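Local coordinates for protein methyltransferase (PDB 5N5D) that probably transfers a methyl group from S-adenosylmethionine to a hydroxyl oxygen of a precursor in the biosynthesis of tomaymycin, at residues A99-A102 / A103-A107; K146-I149 / P150-T154; P180-D184 / A185-G189; V190-F193 / H194-A198. All blocks are in the same frame, centred on the assembly; numbering follows the deposited sequence.

Interaction 1: residues A99-A102 / A103-A107; sequences AESA and ASRLA
The R105 guanidinium lies with one face over the backbone carbonyl of S101, NH1 standing 3.6 Å from S101 O, while a water sits at its edge, in its plane, 2.9 Å from NH1. That water reaches S101 OG weakly; a second water, 2.5 Å from S101 OG, has only a weak bond to NH1, so solvent joins hydroxyl and guanidinium. The first torsion of R105 (chi1 -54°) sets its CG 3.4 Å from S101 O, and the bends at chi2 and chi3 fold the guanidinium back over that carbonyl. R105 NE forms a salt bridge with E108, further along the helix. On another side of the helix, L106 sets CG 3.3 Å from A102 O, and its side chain goes on to meet V115 and Q117 of strand 115-119. Underneath run the i to i+4 backbone bonds, such as L106 N to A102 O at 2.8 Å; A99 O also accepts from Q117 NE2 on that strand. A99 packs on V119 and A103 on Q117. It is the helical connection of a right-handed beta-alpha-beta crossover, strand 88-93, helix 96-108, strand 115-119, in the Rossmann-like fold of the O-methyltransferases.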
loop_
_atom_site.group_PDB
_atom_site.type_symbol
_atom_site.label_atom_id
_atom_site.label_comp_id
_atom_site.label_asym_id
_atom_site.label_seq_id
_atom_site.Cartn_x
_atom_site.Cartn_y
_atom_site.Cartn_z
ATOM N N ALA A 99 -23.602 -6.581 12.137
ATOM C CA ALA A 99 -23.558 -7.564 11.061
ATOM C C ALA A 99 -24.827 -7.527 10.221
ATOM O O ALA A 99 -24.777 -7.718 9.000
ATOM C CB ALA A 99 -23.341 -8.959 11.640
ATOM N N GLU A 100 -25.978 -7.298 10.860
ATOM C CA GLU A 100 -27.235 -7.216 10.120
ATOM C C GLU A 100 -27.268 -5.980 9.232
ATOM O O GLU A 100 -27.769 -6.033 8.103
ATOM C CB GLU A 100 -28.415 -7.220 11.093
ATOM C CG GLU A 100 -28.640 -8.565 11.786
ATOM C CD GLU A 100 -29.747 -8.526 12.827
ATOM O OE1 GLU A 100 -30.188 -7.418 13.197
ATOM O OE2 GLU A 100 -30.180 -9.610 13.280
ATOM N N SER A 101 -26.742 -4.858 9.728
ATOM C CA SER A 101 -26.610 -3.664 8.899
ATOM C C SER A 101 -25.699 -3.939 7.707
ATOM O O SER A 101 -26.029 -3.614 6.560
ATOM C CB SER A 101 -26.075 -2.506 9.747
ATOM O OG SER A 101 -25.944 -1.317 8.984
ATOM N N ALA A 102 -24.552 -4.571 7.958
ATOM C CA ALA A 102 -23.641 -4.904 6.870
ATOM C C ALA A 102 -24.311 -5.799 5.836
ATOM O O ALA A 102 -24.103 -5.627 4.628
ATOM C CB ALA A 102 -22.387 -5.577 7.434
ATOM N N ALA A 103 -25.113 -6.767 6.286
ATOM C CA ALA A 103 -25.798 -7.650 5.347
ATOM C C ALA A 103 -26.655 -6.854 4.373
ATOM O O ALA A 103 -26.702 -7.159 3.174
ATOM C CB ALA A 103 -26.654 -8.657 6.110
ATOM N N SER A 104 -27.340 -5.826 4.872
ATOM C CA SER A 104 -28.170 -4.999 4.002
ATOM C C SER A 104 -27.324 -4.246 2.980
ATOM O O SER A 104 -27.715 -4.124 1.812
ATOM C CB SER A 104 -28.987 -4.025 4.843
ATOM O OG SER A 104 -29.900 -4.715 5.685
ATOM N N ARG A 105 -26.170 -3.723 3.405
ATOM C CA ARG A 105 -25.277 -3.028 2.483
ATOM C C ARG A 105 -24.724 -3.977 1.426
ATOM O O ARG A 105 -24.629 -3.620 0.246
ATOM C CB ARG A 105 -24.118 -2.383 3.245
ATOM C CG ARG A 105 -24.506 -1.453 4.384
ATOM C CD ARG A 105 -25.211 -0.206 3.899
ATOM N NE ARG A 105 -26.637 -0.409 3.656
ATOM C CZ ARG A 105 -27.564 -0.457 4.608
ATOM N NH1 ARG A 105 -27.222 -0.338 5.886
ATOM N NH2 ARG A 105 -28.839 -0.630 4.284
ATOM N N LEU A 106 -24.316 -5.177 1.836
ATOM C CA LEU A 106 -23.746 -6.117 0.877
ATOM C C LEU A 106 -24.772 -6.543 -0.163
ATOM O O LEU A 106 -24.426 -6.757 -1.333
ATOM C CB LEU A 106 -23.178 -7.325 1.619
ATOM C CG LEU A 106 -21.974 -6.975 2.498
ATOM C CD1 LEU A 106 -21.744 -8.067 3.531
ATOM C CD2 LEU A 106 -20.721 -6.747 1.658
ATOM N N ALA A 107 -26.038 -6.667 0.238
ATOM C CA ALA A 107 -27.097 -6.951 -0.722
ATOM C C ALA A 107 -27.275 -5.790 -1.693
ATOM O O ALA A 107 -27.348 -5.991 -2.913
ATOM C CB ALA A 107 -28.397 -7.244 0.021
HETATM O O HOH W 1 -29.940 -7.719 7.436
HETATM O O HOH W 2 -24.137 -0.585 7.405
HETATM O O HOH W 3 -29.191 -0.642 8.029
#

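Interaction 2: residues K146-I149 / P150-T154; sequences KPDI and PEYFT. With SO4 (sulfate ion), chain J.
D148 lies across one face of the Y152 ring: its CB is 3.8 Å from the ring centroid and 24° off the normal, a CH-pi contact, and D148 O sits over the same ring toward the rim. The carboxylate is turned steeply against the ring, the planes 79° apart, and N145 takes both polar ends, D148 OD2 by its ND2 and Y152 OH by its OD1. D148 O also accepts from Y152 N at 2.8 Å, so one residue meets both the backbone and the ring. E151 bends at chi2 (76°) and brings its carboxylate back over the turn, where OE1 comes within 4.0 Å of D148 OD1; two like charges this close would probably disfavour each other. With Y152 cut back to an alanine, D148 CB would probably lose the ring it lies on and N145 OD1 its hydroxyl partner, and a gap would open beside the bound S-adenosylmethionine, which the tyrosine touches. At the start of the type I turn K146 N sits 2.5 Å from O3 of a sulfate ion, a suspiciously short bond; the ion probably comes from the crystallisation liquor. Beyond these pairs, L123 of helix 122-125 packs on D148, E151 and Y152, while I149, P150, F153 and T154 lean on helix 185-198.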
loop_
_atom_site.group_PDB
_atom_site.type_symbol
_atom_site.label_atom_id
_atom_site.label_comp_id
_atom_site.label_asym_id
_atom_site.label_seq_id
_atom_site.Cartn_x
_atom_site.Cartn_y
_atom_site.Cartn_z
ATOM N N LYS A 146 -7.828 -4.800 19.194
ATOM C CA LYS A 146 -6.374 -4.799 19.057
ATOM C C LYS A 146 -5.659 -5.781 19.987
ATOM O O LYS A 146 -4.619 -6.326 19.595
ATOM C CB LYS A 146 -5.856 -3.376 19.264
ATOM C CG LYS A 146 -6.259 -2.449 18.118
ATOM C CD LYS A 146 -6.234 -0.989 18.500
ATOM C CE LYS A 146 -6.559 -0.103 17.301
ATOM N NZ LYS A 146 -7.878 -0.424 16.672
ATOM N N PRO A 147 -6.145 -6.043 21.210
ATOM C CA PRO A 147 -5.418 -6.993 22.076
ATOM C C PRO A 147 -5.228 -8.371 21.466
ATOM O O PRO A 147 -4.244 -9.043 21.789
ATOM C CB PRO A 147 -6.290 -7.054 23.337
ATOM C CG PRO A 147 -6.927 -5.714 23.396
ATOM C CD PRO A 147 -7.215 -5.354 21.953
ATOM N N ASP A 148 -6.132 -8.819 20.598
ATOM C CA ASP A 148 -6.057 -10.163 20.039
ATOM C C ASP A 148 -5.320 -10.230 18.703
ATOM O O ASP A 148 -5.287 -11.300 18.087
ATOM C CB ASP A 148 -7.465 -10.739 19.880
ATOM C CG ASP A 148 -8.096 -11.112 21.204
ATOM O OD1 ASP A 148 -7.359 -11.456 22.159
ATOM O OD2 ASP A 148 -9.338 -11.067 21.293
ATOM N N ILE A 149 -4.710 -9.134 18.252
ATOM C CA ILE A 149 -4.013 -9.118 16.968
ATOM C C ILE A 149 -2.970 -10.234 16.889
ATOM O O ILE A 149 -2.889 -10.909 15.850
ATOM C CB ILE A 149 -3.405 -7.733 16.698
ATOM C CG1 ILE A 149 -4.531 -6.767 16.333
ATOM C CG2 ILE A 149 -2.396 -7.784 15.564
ATOM C CD1 ILE A 149 -4.117 -5.317 16.237
ATOM N N PRO A 150 -2.163 -10.494 17.927
ATOM C CA PRO A 150 -1.205 -11.612 17.808
ATOM C C PRO A 150 -1.878 -12.936 17.478
ATOM O O PRO A 150 -1.391 -13.691 16.621
ATOM C CB PRO A 150 -0.522 -11.635 19.184
ATOM C CG PRO A 150 -0.647 -10.240 19.674
ATOM C CD PRO A 150 -1.986 -9.762 19.193
ATOM N N GLU A 151 -2.998 -13.233 18.144
ATOM C CA GLU A 151 -3.737 -14.466 17.903
ATOM C C GLU A 151 -4.428 -14.441 16.543
ATOM O O GLU A 151 -4.526 -15.473 15.866
ATOM C CB GLU A 151 -4.752 -14.672 19.026
ATOM C CG GLU A 151 -4.130 -15.029 20.385
ATOM C CD GLU A 151 -3.481 -13.849 21.124
ATOM O OE1 GLU A 151 -3.779 -12.669 20.827
ATOM O OE2 GLU A 151 -2.666 -14.111 22.031
ATOM N N TYR A 152 -4.913 -13.276 16.123
ATOM C CA TYR A 152 -5.476 -13.169 14.780
ATOM C C TYR A 152 -4.409 -13.413 13.723
ATOM O O TYR A 152 -4.676 -14.041 12.693
ATOM C CB TYR A 152 -6.113 -11.796 14.571
ATOM C CG TYR A 152 -7.329 -11.516 15.439
ATOM C CD1 TYR A 152 -8.142 -12.548 15.886
ATOM C CD2 TYR A 152 -7.656 -10.219 15.815
ATOM C CE1 TYR A 152 -9.238 -12.304 16.678
ATOM C CE2 TYR A 152 -8.765 -9.966 16.609
ATOM C CZ TYR A 152 -9.550 -11.016 17.039
ATOM O OH TYR A 152 -10.654 -10.806 17.835
ATOM N N PHE A 153 -3.198 -12.908 13.953
ATOM C CA PHE A 153 -2.098 -13.155 13.028
ATOM C C PHE A 153 -1.752 -14.640 12.973
ATOM O O PHE A 153 -1.579 -15.208 11.887
ATOM C CB PHE A 153 -0.891 -12.314 13.443
ATOM C CG PHE A 153 0.339 -12.551 12.618
ATOM C CD1 PHE A 153 0.316 -12.400 11.244
ATOM C CD2 PHE A 153 1.530 -12.893 13.231
ATOM C CE1 PHE A 153 1.463 -12.608 10.496
ATOM C CE2 PHE A 153 2.675 -13.103 12.487
ATOM C CZ PHE A 153 2.639 -12.957 11.118
ATOM N N THR A 154 -1.662 -15.294 14.137
ATOM C CA THR A 154 -1.434 -16.736 14.155
ATOM C C THR A 154 -2.477 -17.461 13.314
ATOM O O THR A 154 -2.147 -18.353 12.524
ATOM C CB THR A 154 -1.455 -17.262 15.597
ATOM O OG1 THR A 154 -0.396 -16.652 16.342
ATOM C CG2 THR A 154 -1.287 -18.777 15.618
HETATM S S SO4 J . -9.861 -2.405 20.982
HETATM O O1 SO4 J . -9.622 -1.128 21.647
HETATM O O2 SO4 J . -11.141 -2.346 20.280
HETATM O O3 SO4 J . -8.791 -2.656 20.025
HETATM O O4 SO4 J . -9.896 -3.475 21.975
#

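Interaction 3: residues P180-D184 / A185-G189; sequences PDHPD and AGVQG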
loop_
_atom_site.group_PDB
_atom_site.type_symbol
_atom_site.label_atom_id
_atom_site.label_comp_id
_atom_site.label_asym_id
_atom_site.label_seq_id
_atom_site.Cartn_x
_atom_site.Cartn_y
_atom_site.Cartn_z
ATOM N N PRO A 180 7.475 0.353 25.631
ATOM C CA PRO A 180 7.400 -1.034 26.111
ATOM C C PRO A 180 6.605 -1.186 27.390
ATOM O O PRO A 180 6.145 -2.296 27.684
ATOM C CB PRO A 180 8.874 -1.415 26.324
ATOM C CG PRO A 180 9.563 -0.134 26.561
ATOM C CD PRO A 180 8.836 0.903 25.749
ATOM N N ASP A 181 6.426 -0.115 28.157
ATOM C CA ASP A 181 5.749 -0.178 29.442
ATOM C C ASP A 181 4.298 0.284 29.375
ATOM O O ASP A 181 3.664 0.430 30.425
ATOM C CB ASP A 181 6.506 0.664 30.469
ATOM C CG ASP A 181 7.928 0.166 30.701
ATOM O OD1 ASP A 181 8.121 -1.061 30.824
ATOM O OD2 ASP A 181 8.849 1.008 30.754
ATOM N N HIS A 182 3.752 0.512 28.184
ATOM C CA HIS A 182 2.409 1.054 28.113
ATOM C C HIS A 182 1.417 0.033 28.662
ATOM O O HIS A 182 1.494 -1.149 28.304
ATOM C CB HIS A 182 2.034 1.439 26.687
ATOM C CG HIS A 182 0.895 2.404 26.631
ATOM N ND1 HIS A 182 -0.407 2.029 26.887
ATOM C CD2 HIS A 182 0.867 3.740 26.409
ATOM C CE1 HIS A 182 -1.188 3.091 26.813
ATOM N NE2 HIS A 182 -0.442 4.141 26.518
ATOM N N PRO A 183 0.485 0.439 29.531
ATOM C CA PRO A 183 -0.407 -0.537 30.176
ATOM C C PRO A 183 -1.551 -1.038 29.304
ATOM O O PRO A 183 -2.222 -2.000 29.700
ATOM C CB PRO A 183 -0.948 0.242 31.386
ATOM C CG PRO A 183 -0.899 1.669 30.960
ATOM C CD PRO A 183 0.332 1.790 30.105
ATOM N N ASP A 184 -1.809 -0.426 28.157
ATOM C CA ASP A 184 -2.945 -0.835 27.344
ATOM C C ASP A 184 -2.675 -2.170 26.660
ATOM O O ASP A 184 -1.631 -2.358 26.026
ATOM C CB ASP A 184 -3.270 0.217 26.288
ATOM C CG ASP A 184 -4.429 -0.197 25.410
ATOM O OD1 ASP A 184 -5.546 -0.337 25.949
ATOM O OD2 ASP A 184 -4.219 -0.400 24.199
ATOM N N ALA A 185 -3.653 -3.076 26.745
ATOM C CA ALA A 185 -3.522 -4.388 26.114
ATOM C C ALA A 185 -3.471 -4.283 24.597
ATOM O O ALA A 185 -2.836 -5.119 23.937
ATOM C CB ALA A 185 -4.681 -5.284 26.544
ATOM N N GLY A 186 -4.151 -3.292 24.022
ATOM C CA GLY A 186 -4.085 -3.107 22.584
ATOM C C GLY A 186 -2.693 -2.724 22.127
ATOM O O GLY A 186 -2.167 -3.279 21.158
ATOM N N VAL A 187 -2.067 -1.783 22.838
ATOM C CA VAL A 187 -0.691 -1.402 22.528
ATOM C C VAL A 187 0.215 -2.617 22.632
ATOM O O VAL A 187 1.042 -2.878 21.752
ATOM C CB VAL A 187 -0.221 -0.268 23.458
ATOM C CG1 VAL A 187 1.260 0.031 23.235
ATOM C CG2 VAL A 187 -1.050 0.985 23.237
ATOM N N GLN A 188 0.063 -3.386 23.707
ATOM C CA GLN A 188 0.933 -4.538 23.889
ATOM C C GLN A 188 0.653 -5.614 22.847
ATOM O O GLN A 188 1.576 -6.330 22.434
ATOM C CB GLN A 188 0.784 -5.088 25.306
ATOM C CG GLN A 188 1.345 -4.161 26.392
ATOM C CD GLN A 188 2.834 -3.847 26.206
ATOM O OE1 GLN A 188 3.612 -4.695 25.756
ATOM N NE2 GLN A 188 3.231 -2.622 26.547
ATOM N N GLY A 189 -0.594 -5.724 22.384
ATOM C CA GLY A 189 -0.899 -6.674 21.326
ATOM C C GLY A 189 -0.242 -6.312 20.006
ATOM O O GLY A 189 0.291 -7.181 19.305
HETATM O O HOH W 4 -6.971 -2.361 24.853
#
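Hydrogen bonds do most of the work where Q188 and D184 tie the loop to the first turn of the helix. Q188 NE2 grips two loop carbonyls: H182 O at 2.9 Å, met in the carbonyl plane on a lone pair, and P180 O at 3.1 Å, where the donor stands well above the carbonyl plane. Bending at chi2 (-59°) turns the amide back toward the loop, and with both carbonyls using its nitrogen the group is held against rotation. D184 is the N-cap. With its CG opposite the backbone N (chi1 179°), the carboxylate swings over the helix start and OD2 accepts from V187 N at 2.9 Å, on the anti side and out of the carboxylate plane. OD1 takes a water at 2.7 Å, which is weakly bound to G186 N as well. The negative cap would probably interact favourably with the positive end of the helix dipole. Within the loop itself, D184 N donates to H182 ND1 at 3.1 Å, entering in the ring plane and fixing how that imidazole is turned.

The apolar share is small: V187 CG2 lies over one face of the H182 ring, 4.1 Å from its centroid, and CG1 meets H182 CB. This corner caps helix 185-198 after the loop that leaves strand 165-169; V187 faces L173 and A176, H182 also leans on A176, and A185 touches P147 ahead of helix 149-158.

Interaction 4: residues V190-F193 / H194-A198; sequences VRRF and HEMLA
R192 and E195 are brought together by different first torsions: R192 sends CG away from its own nitrogen (chi1 178°) and then bends at chi2 and chi3, whereas E195 has CG beside the backbone N (chi1 -71°) and runs on extended. The two side chains cross at about a right angle. R192 NH1 meets E195 OE1 at 3.0 Å, in the guanidinium plane and on the anti lone pair; NE adds a weak bond, and a water links NE to the same oxygen. The other oxygen, E195 OE2, lies 4.0 Å from R191 NH2, a long salt bridge of charges alone, well out of that guanidinium's plane, while R191 NH1 donates to V177 O. Replacing E195 with an alanine would probably leave R192 without its charged mate and take away the carboxylate that the two arginines share.

On the buried side V190 O takes two donors from one residue, H194 N at 3.0 Å and H194 ND1 at 2.9 Å, arriving from opposite faces of the carbonyl plane. F193 turns its edge to the H194 face, centroids 5.1 Å apart, and L197 CD1 lies over the F193 ring at 4.0 Å from its centroid. F17 of the second subunit stacks on H194. Since ND1 is the donor to V190 O and NE2 hydrogen-bonds S207 OG, both nitrogens of this buried imidazole at the subunit interface are satisfied and its rotation is fixed.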
loop_
_atom_site.group_PDB
_atom_site.type_symbol
_atom_site.label_atom_id
_atom_site.label_comp_id
_atom_site.label_asym_id
_atom_site.label_seq_id
_atom_site.Cartn_x
_atom_site.Cartn_y
_atom_site.Cartn_z
ATOM N N VAL A 190 -0.272 -5.027 19.646
ATOM C CA VAL A 190 0.372 -4.591 18.413
ATOM C C VAL A 190 1.879 -4.779 18.515
ATOM O O VAL A 190 2.528 -5.199 17.553
ATOM C CB VAL A 190 -0.006 -3.133 18.098
ATOM C CG1 VAL A 190 0.793 -2.602 16.898
ATOM C CG2 VAL A 190 -1.503 -3.032 17.814
ATOM N N ARG A 191 2.456 -4.484 19.679
ATOM C CA ARG A 191 3.889 -4.697 19.862
ATOM C C ARG A 191 4.234 -6.174 19.743
ATOM O O ARG A 191 5.186 -6.549 19.046
ATOM C CB ARG A 191 4.327 -4.147 21.216
ATOM C CG ARG A 191 4.335 -2.621 21.292
ATOM C CD ARG A 191 4.726 -2.126 22.677
ATOM N NE ARG A 191 5.972 -2.718 23.161
ATOM C CZ ARG A 191 7.188 -2.254 22.886
ATOM N NH1 ARG A 191 7.356 -1.192 22.112
ATOM N NH2 ARG A 191 8.251 -2.865 23.382
ATOM N N ARG A 192 3.466 -7.030 20.422
ATOM C CA ARG A 192 3.691 -8.471 20.337
ATOM C C ARG A 192 3.637 -8.945 18.888
ATOM O O ARG A 192 4.441 -9.783 18.463
ATOM C CB ARG A 192 2.643 -9.198 21.183
ATOM C CG ARG A 192 2.691 -10.726 21.168
ATOM C CD ARG A 192 3.579 -11.277 22.255
ATOM N NE ARG A 192 4.983 -11.035 21.958
ATOM C CZ ARG A 192 5.765 -11.860 21.269
ATOM N NH1 ARG A 192 7.031 -11.532 21.058
ATOM N NH2 ARG A 192 5.297 -13.009 20.792
ATOM N N PHE A 193 2.691 -8.410 18.116
ATOM C CA PHE A 193 2.538 -8.799 16.717
ATOM C C PHE A 193 3.771 -8.426 15.902
ATOM O O PHE A 193 4.277 -9.231 15.109
ATOM C CB PHE A 193 1.269 -8.136 16.176
ATOM C CG PHE A 193 1.185 -8.053 14.676
ATOM C CD1 PHE A 193 1.226 -9.191 13.894
ATOM C CD2 PHE A 193 1.018 -6.826 14.060
ATOM C CE1 PHE A 193 1.124 -9.101 12.513
ATOM C CE2 PHE A 193 0.911 -6.728 12.681
ATOM C CZ PHE A 193 0.968 -7.866 11.910
ATOM N N HIS A 194 4.277 -7.205 16.089
ATOM C CA HIS A 194 5.470 -6.786 15.358
ATOM C C HIS A 194 6.683 -7.591 15.794
ATOM O O HIS A 194 7.547 -7.913 14.971
ATOM C CB HIS A 194 5.705 -5.285 15.540
ATOM C CG HIS A 194 4.816 -4.451 14.683
ATOM N ND1 HIS A 194 3.480 -4.263 14.963
ATOM C CD2 HIS A 194 5.055 -3.799 13.521
ATOM C CE1 HIS A 194 2.938 -3.513 14.020
ATOM N NE2 HIS A 194 3.874 -3.214 13.137
ATOM N N GLU A 195 6.756 -7.931 17.081
ATOM C CA GLU A 195 7.825 -8.798 17.564
ATOM C C GLU A 195 7.750 -10.188 16.933
ATOM O O GLU A 195 8.784 -10.785 16.603
ATOM C CB GLU A 195 7.756 -8.891 19.086
ATOM C CG GLU A 195 8.159 -7.611 19.785
ATOM C CD GLU A 195 7.797 -7.608 21.254
ATOM O OE1 GLU A 195 7.431 -8.683 21.793
ATOM O OE2 GLU A 195 7.862 -6.523 21.856
ATOM N N MET A 196 6.537 -10.730 16.773
ATOM C CA MET A 196 6.381 -12.009 16.088
ATOM C C MET A 196 6.896 -11.929 14.659
ATOM O O MET A 196 7.580 -12.842 14.185
ATOM C CB MET A 196 4.914 -12.445 16.094
ATOM C CG MET A 196 4.359 -12.785 17.461
ATOM S SD MET A 196 2.554 -12.879 17.472
ATOM C CE MET A 196 2.272 -14.407 16.589
ATOM N N LEU A 197 6.575 -10.842 13.955
ATOM C CA LEU A 197 7.085 -10.661 12.600
ATOM C C LEU A 197 8.609 -10.616 12.584
ATOM O O LEU A 197 9.243 -11.245 11.727
ATOM C CB LEU A 197 6.500 -9.390 11.982
ATOM C CG LEU A 197 5.046 -9.491 11.529
ATOM C CD1 LEU A 197 4.492 -8.101 11.243
ATOM C CD2 LEU A 197 4.939 -10.399 10.292
ATOM N N ALA A 198 9.218 -9.899 13.536
ATOM C CA ALA A 198 10.675 -9.843 13.588
ATOM C C ALA A 198 11.276 -11.226 13.796
ATOM O O ALA A 198 12.353 -11.525 13.271
ATOM C CB ALA A 198 11.125 -8.913 14.711
HETATM O O HOH W 5 6.462 -5.443 24.083
HETATM O O HOH W 6 5.657 -8.843 23.874
#

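In the fold
Interactions 2, 3 and 4 form one cluster, while interaction 1 stands apart, its centre about 25 Å from that of interaction 2 and about 33 Å from those of the other two. Interactions 3 and 4 share helix 185-198, and interaction 2 packs against both: P150 CG lies 3.2 Å from G189 O, and F153 CZ 3.5 Å from L197 CD2, with the F153 and F193 rings edge to face. Interaction 2 touches bound S-adenosylmethionine: the side chain of Y152 is about 3 Å from the S-adenosylmethionine. The side chain of A102 in interaction 1 is about 8 Å from the bound S-adenosylmethionine. For V190 in interaction 4 the side chain is about 12 Å from the S-adenosylmethionine.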